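Local coordinates for protein peroxide stress regulator PerR, FUR family (Streptococcus pyogenes, PDB 4LMY) that regulates the peroxide stress response as a metal-binding transcription factor of the FUR family, probably by binding promoter DNA as a dimer, at residues B[2-7]-B[95-100]; B[15-20]-B[30-35]. All coordinates share one frame; numbering follows the deposited sequence.

Contact 1: B[2-7]-B[95-100]; sequences DIHSHQ and MGHQHV. With ZN (zinc ion), chain E.
The irregular segment 2-7 passes the start of strand 98-104 with the touching parts 58° apart in direction and no closer than 7.4 Å between the CA atoms of S5 and H99, so side chains bridge the gap. They meet on a zinc ion: NE2 of H4, H6, H97 and H99 each lie 2.1 to 2.2 Å from ZN. H6 NE2 and H97 NE2 approach from opposite sides of the metal, 4.4 Å from one another, whereas H4 NE2 and H99 NE2 sit next to each other, 3.1 Å apart. The H4 and H97 rings come tip to tip, both with CG in the crowded position between the backbone N and the carbonyl carbon. The rim of H6 at CD2 points over one face of H99, an offset edge-to-face pair with planes at 87°, and an edge of H99 is turned toward the face of H4. This is the His-rich site that in FUR proteins is generally regarded as regulatory; here an N-terminal His-Ser-His supplies two donors, with N15 and H19 of helix 12-22 completing the site. Second-shell hydrogen bonds help set the rotation of the H4 and H6 rings. H4 ND1 donates to D2 O at 2.8 Å, almost straight at 174° and in the ring plane, while H6 ND1 is hydrogen-bonded to the carboxylate of E22. A water bridges the H99 ring to the backbone of H4: it accepts from H99 ND1 (2.8 Å) and donates to H4 O (2.9 Å). S5 OG accepts from Q7 N in an ST turn and is also hydrogen-bonded to the carboxylate of D112.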
loop_
_atom_site.group_PDB
_atom_site.type_symbol
_atom_site.label_atom_id
_atom_site.label_comp_id
_atom_site.label_asym_id
_atom_site.label_seq_id
_atom_site.Cartn_x
_atom_site.Cartn_y
_atom_site.Cartn_z
ATOM N N ASP B 2 -16.792 5.402 -4.810
ATOM C CA ASP B 2 -17.276 4.053 -5.087
ATOM C C ASP B 2 -16.306 3.269 -5.962
ATOM O O ASP B 2 -15.585 3.845 -6.778
ATOM C CB ASP B 2 -18.661 4.092 -5.738
ATOM C CG ASP B 2 -19.785 4.043 -4.722
ATOM O OD1 ASP B 2 -19.575 3.479 -3.626
ATOM O OD2 ASP B 2 -20.880 4.564 -5.020
ATOM N N ILE B 3 -16.297 1.953 -5.785
ATOM C CA ILE B 3 -15.426 1.073 -6.556
ATOM C C ILE B 3 -15.788 1.085 -8.041
ATOM O O ILE B 3 -16.946 0.897 -8.410
ATOM C CB ILE B 3 -15.465 -0.369 -6.008
ATOM C CG1 ILE B 3 -14.910 -0.403 -4.583
ATOM C CG2 ILE B 3 -14.681 -1.309 -6.908
ATOM C CD1 ILE B 3 -14.861 -1.788 -3.975
ATOM N N HIS B 4 -14.787 1.316 -8.885
ATOM C CA HIS B 4 -14.988 1.457 -10.323
ATOM C C HIS B 4 -13.689 1.143 -11.056
ATOM O O HIS B 4 -12.659 0.897 -10.427
ATOM C CB HIS B 4 -15.416 2.889 -10.646
ATOM C CG HIS B 4 -14.361 3.912 -10.358
ATOM N ND1 HIS B 4 -14.198 4.486 -9.117
ATOM C CD2 HIS B 4 -13.411 4.462 -11.153
ATOM C CE1 HIS B 4 -13.196 5.347 -9.157
ATOM N NE2 HIS B 4 -12.703 5.351 -10.382
ATOM N N SER B 5 -13.738 1.166 -12.384
ATOM C CA SER B 5 -12.553 0.927 -13.201
ATOM C C SER B 5 -12.531 1.812 -14.443
ATOM O O SER B 5 -13.579 2.158 -14.986
ATOM C CB SER B 5 -12.474 -0.543 -13.618
ATOM O OG SER B 5 -11.484 -0.733 -14.615
ATOM N N HIS B 6 -11.334 2.175 -14.886
ATOM C CA HIS B 6 -11.172 2.909 -16.136
ATOM C C HIS B 6 -10.530 1.997 -17.171
ATOM O O HIS B 6 -10.081 2.450 -18.226
ATOM C CB HIS B 6 -10.312 4.155 -15.931
ATOM C CG HIS B 6 -10.742 5.004 -14.777
ATOM N ND1 HIS B 6 -11.718 5.971 -14.883
ATOM C CD2 HIS B 6 -10.322 5.033 -13.490
ATOM C CE1 HIS B 6 -11.885 6.556 -13.711
ATOM N NE2 HIS B 6 -11.048 6.007 -12.847
ATOM N N GLN B 7 -10.487 0.707 -16.844
ATOM C CA GLN B 7 -9.940 -0.328 -17.717
ATOM C C GLN B 7 -8.458 -0.133 -18.043
ATOM O O GLN B 7 -7.981 -0.579 -19.086
ATOM C CB GLN B 7 -10.777 -0.478 -18.995
ATOM C CG GLN B 7 -12.164 -1.076 -18.768
ATOM C CD GLN B 7 -13.120 -0.109 -18.096
ATOM O OE1 GLN B 7 -13.280 1.029 -18.536
ATOM N NE2 GLN B 7 -13.754 -0.555 -17.018
ATOM N N MET B 95 -6.538 13.102 -1.091
ATOM C CA MET B 95 -6.724 11.704 -0.706
ATOM C C MET B 95 -7.262 10.855 -1.862
ATOM O O MET B 95 -7.677 9.712 -1.669
ATOM C CB MET B 95 -7.606 11.588 0.549
ATOM C CG MET B 95 -9.115 11.506 0.318
ATOM S SD MET B 95 -9.808 12.852 -0.655
ATOM C CE MET B 95 -11.261 13.250 0.314
ATOM N N GLY B 96 -7.223 11.421 -3.066
ATOM C CA GLY B 96 -7.703 10.746 -4.259
ATOM C C GLY B 96 -7.093 9.375 -4.490
ATOM O O GLY B 96 -5.932 9.130 -4.167
ATOM N N HIS B 97 -7.889 8.483 -5.065
ATOM C CA HIS B 97 -7.488 7.100 -5.283
ATOM C C HIS B 97 -6.657 6.922 -6.551
ATOM O O HIS B 97 -6.427 7.865 -7.308
ATOM C CB HIS B 97 -8.736 6.234 -5.405
ATOM C CG HIS B 97 -9.563 6.551 -6.612
ATOM N ND1 HIS B 97 -10.497 7.566 -6.627
ATOM C CD2 HIS B 97 -9.581 6.003 -7.848
ATOM C CE1 HIS B 97 -11.061 7.621 -7.820
ATOM N NE2 HIS B 97 -10.524 6.686 -8.582
ATOM N N GLN B 98 -6.219 5.691 -6.782
ATOM C CA GLN B 98 -5.551 5.338 -8.024
ATOM C C GLN B 98 -6.038 3.961 -8.458
ATOM O O GLN B 98 -6.835 3.327 -7.764
ATOM C CB GLN B 98 -4.033 5.320 -7.840
ATOM C CG GLN B 98 -3.550 4.186 -6.964
ATOM C CD GLN B 98 -2.048 4.016 -6.997
ATOM O OE1 GLN B 98 -1.479 3.358 -6.135
ATOM N NE2 GLN B 98 -1.401 4.595 -8.000
ATOM N N HIS B 99 -5.546 3.495 -9.596
ATOM C CA HIS B 99 -5.918 2.175 -10.083
ATOM C C HIS B 99 -4.680 1.366 -10.428
ATOM O O HIS B 99 -3.822 1.817 -11.184
ATOM C CB HIS B 99 -6.859 2.291 -11.280
ATOM C CG HIS B 99 -8.114 3.042 -10.972
ATOM N ND1 HIS B 99 -9.297 2.416 -10.649
ATOM C CD2 HIS B 99 -8.359 4.373 -10.898
ATOM C CE1 HIS B 99 -10.224 3.327 -10.409
ATOM N NE2 HIS B 99 -9.679 4.522 -10.550
ATOM N N VAL B 100 -4.605 0.167 -9.858
ATOM C CA VAL B 100 -3.417 -0.671 -9.927
ATOM C C VAL B 100 -3.725 -1.983 -10.640
ATOM O O VAL B 100 -4.777 -2.581 -10.425
ATOM C CB VAL B 100 -2.899 -0.983 -8.503
ATOM C CG1 VAL B 100 -1.646 -1.858 -8.540
ATOM C CG2 VAL B 100 -2.641 0.309 -7.739
HETATM ZN ZN ZN E . -10.780 6.351 -10.738
HETATM O O HOH W 1 -10.029 -0.294 -10.724
#

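Contact 2: B[15-20]-B[30-35]; sequences NVLEHL and TRKAII. With ZN (zinc ion), chain E.
Two helices of the winged-helix DNA-binding domain expected of a FUR protein, 12-22 and 29-40, pack here through segments 15-20 and 30-35, whose local axes run 137° apart in direction and approach to 11.4 Å. That separation is bridged by branched apolar side chains, and I35 is the centre of them. Its CG1 stands anti to the carbonyl carbon and its CD1 is carried further out in an extended chain (chi2 164°), which delivers the methyl among V16, L17 and L20. V16 meets it tip to tip: CG1, anti to the backbone N, ends 3.6 Å from I35 CD1, and the same methyl also borders I35 CG1 and CG2. L17 instead crosses I35 obliquely, its CB starting off to one side while CD2 swings in to 3.8 Å from I35 CD1. L20, one turn after V16, brings CD1 to 4.3 Å from I35 CD1, a looser touch. The same L20 methyl crosses obliquely over the aliphatic part of R31, with CD1 at 4.0 Å from R31 CD. R31 bends at chi2 and chi3, and its guanidinium is held by N69 and the backbone oxygen of R26; K32 lends only its aliphatic chain to L17, its ammonium forming a salt bridge with E29. Helix 63-75 covers the flank of L20 and R31 through V72. N15 and H19, also on segment 15-20, serve the zinc site, so one helix carries both an interhelical surface and metal-site residues. H19 CG is beside the backbone N, the ring edge faces N15 O in plane, and H19 NE2 reaches ZN at 2.2 Å.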
loop_
_atom_site.group_PDB
_atom_site.type_symbol
_atom_site.label_atom_id
_atom_site.label_comp_id
_atom_site.label_asym_id
_atom_site.label_seq_id
_atom_site.Cartn_x
_atom_site.Cartn_y
_atom_site.Cartn_z
ATOM N N ASN B 15 -5.303 9.614 -12.599
ATOM C CA ASN B 15 -6.679 9.295 -12.240
ATOM C C ASN B 15 -7.548 10.541 -12.160
ATOM O O ASN B 15 -8.664 10.556 -12.676
ATOM C CB ASN B 15 -6.754 8.526 -10.922
ATOM C CG ASN B 15 -8.182 8.286 -10.478
ATOM O OD1 ASN B 15 -8.685 8.952 -9.575
ATOM N ND2 ASN B 15 -8.848 7.341 -11.127
ATOM N N VAL B 16 -7.034 11.580 -11.508
ATOM C CA VAL B 16 -7.769 12.836 -11.391
ATOM C C VAL B 16 -8.121 13.376 -12.772
ATOM O O VAL B 16 -9.269 13.738 -13.036
ATOM C CB VAL B 16 -6.972 13.898 -10.615
ATOM C CG1 VAL B 16 -7.711 15.227 -10.627
ATOM C CG2 VAL B 16 -6.737 13.437 -9.194
ATOM N N LEU B 17 -7.128 13.404 -13.658
ATOM C CA LEU B 17 -7.318 13.920 -15.007
ATOM C C LEU B 17 -8.357 13.106 -15.771
ATOM O O LEU B 17 -9.195 13.667 -16.474
ATOM C CB LEU B 17 -5.994 13.943 -15.774
ATOM C CG LEU B 17 -4.902 14.858 -15.218
ATOM C CD1 LEU B 17 -3.782 15.042 -16.238
ATOM C CD2 LEU B 17 -5.484 16.199 -14.797
ATOM N N GLU B 18 -8.306 11.785 -15.624
ATOM C CA GLU B 18 -9.273 10.913 -16.283
ATOM C C GLU B 18 -10.699 11.196 -15.814
ATOM O O GLU B 18 -11.613 11.315 -16.628
ATOM C CB GLU B 18 -8.919 9.438 -16.066
ATOM C CG GLU B 18 -9.915 8.456 -16.673
ATOM C CD GLU B 18 -9.961 8.512 -18.193
ATOM O OE1 GLU B 18 -10.965 8.045 -18.773
ATOM O OE2 GLU B 18 -8.996 9.012 -18.810
ATOM N N HIS B 19 -10.877 11.313 -14.502
ATOM C CA HIS B 19 -12.180 11.635 -13.925
ATOM C C HIS B 19 -12.680 12.995 -14.407
ATOM O O HIS B 19 -13.855 13.150 -14.741
ATOM C CB HIS B 19 -12.118 11.621 -12.397
ATOM C CG HIS B 19 -12.177 10.249 -11.797
ATOM N ND1 HIS B 19 -13.317 9.745 -11.207
ATOM C CD2 HIS B 19 -11.239 9.280 -11.689
ATOM C CE1 HIS B 19 -13.079 8.524 -10.766
ATOM N NE2 HIS B 19 -11.825 8.217 -11.043
ATOM N N LEU B 20 -11.784 13.977 -14.437
ATOM C CA LEU B 20 -12.147 15.323 -14.879
ATOM C C LEU B 20 -12.510 15.363 -16.365
ATOM O O LEU B 20 -13.456 16.047 -16.754
ATOM C CB LEU B 20 -11.029 16.324 -14.574
ATOM C CG LEU B 20 -10.756 16.616 -13.097
ATOM C CD1 LEU B 20 -9.762 17.759 -12.950
ATOM C CD2 LEU B 20 -12.043 16.911 -12.346
ATOM N N THR B 30 -2.635 25.403 -14.978
ATOM C CA THR B 30 -2.749 25.780 -13.576
ATOM C C THR B 30 -3.432 24.670 -12.784
ATOM O O THR B 30 -3.024 24.345 -11.668
ATOM C CB THR B 30 -3.541 27.095 -13.419
ATOM O OG1 THR B 30 -2.754 28.185 -13.917
ATOM C CG2 THR B 30 -3.871 27.351 -11.962
ATOM N N ARG B 31 -4.463 24.077 -13.380
ATOM C CA ARG B 31 -5.183 22.981 -12.744
ATOM C C ARG B 31 -4.273 21.777 -12.535
ATOM O O ARG B 31 -4.311 21.134 -11.485
ATOM C CB ARG B 31 -6.410 22.597 -13.572
ATOM C CG ARG B 31 -7.213 21.438 -13.011
ATOM C CD ARG B 31 -8.685 21.587 -13.358
ATOM N NE ARG B 31 -9.314 22.666 -12.599
ATOM C CZ ARG B 31 -10.366 23.361 -13.020
ATOM N NH1 ARG B 31 -10.905 23.100 -14.202
ATOM N NH2 ARG B 31 -10.874 24.325 -12.262
ATOM N N LYS B 32 -3.445 21.487 -13.533
ATOM C CA LYS B 32 -2.483 20.395 -13.427
ATOM C C LYS B 32 -1.460 20.667 -12.328
ATOM O O LYS B 32 -1.080 19.761 -11.582
ATOM C CB LYS B 32 -1.774 20.169 -14.762
ATOM C CG LYS B 32 -2.652 19.516 -15.807
ATOM C CD LYS B 32 -1.863 19.122 -17.046
ATOM C CE LYS B 32 -1.897 20.206 -18.106
ATOM N NZ LYS B 32 -1.025 19.870 -19.269
ATOM N N ALA B 33 -1.021 21.918 -12.236
ATOM C CA ALA B 33 -0.043 22.312 -11.226
ATOM C C ALA B 33 -0.588 22.159 -9.811
ATOM O O ALA B 33 0.115 21.702 -8.912
ATOM C CB ALA B 33 0.411 23.737 -11.462
ATOM N N ILE B 34 -1.844 22.540 -9.618
ATOM C CA ILE B 34 -2.462 22.470 -8.299
ATOM C C ILE B 34 -2.715 21.020 -7.876
ATOM O O ILE B 34 -2.494 20.655 -6.719
ATOM C CB ILE B 34 -3.752 23.316 -8.245
ATOM C CG1 ILE B 34 -3.397 24.801 -8.364
ATOM C CG2 ILE B 34 -4.516 23.059 -6.960
ATOM C CD1 ILE B 34 -4.587 25.715 -8.505
ATOM N N ILE B 35 -3.154 20.194 -8.821
ATOM C CA ILE B 35 -3.338 18.767 -8.560
ATOM C C ILE B 35 -2.025 18.122 -8.122
ATOM O O ILE B 35 -1.974 17.444 -7.096
ATOM C CB ILE B 35 -3.887 18.028 -9.792
ATOM C CG1 ILE B 35 -5.306 18.505 -10.107
ATOM C CG2 ILE B 35 -3.881 16.517 -9.559
ATOM C CD1 ILE B 35 -5.786 18.136 -11.492
HETATM ZN ZN ZN E . -10.780 6.351 -10.738
#

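Overall arrangement
From the N terminus, the chain runs through segment 2-7 and, after a few loop residues, into helix 12-22, whose segment 15-20 opens contact 2; after a six-residue connection, helix 29-40 closes that small loop at 30-35. The chain then passes through strands 79-82 and 91-94 before 95-100 closes the much larger loop of contact 1, inside which contact 2 is nested. The centres lie 14 Å apart, yet the contacts share one zinc ion: N15 and H19 of contact 2 complete the site with the four histidines of contact 1. The metal ties the N-terminal segment and helix 12-22 to the strand 98-104 sheet, while contact 2 packs that helix against helix 29-40 of the probable winged-helix domain.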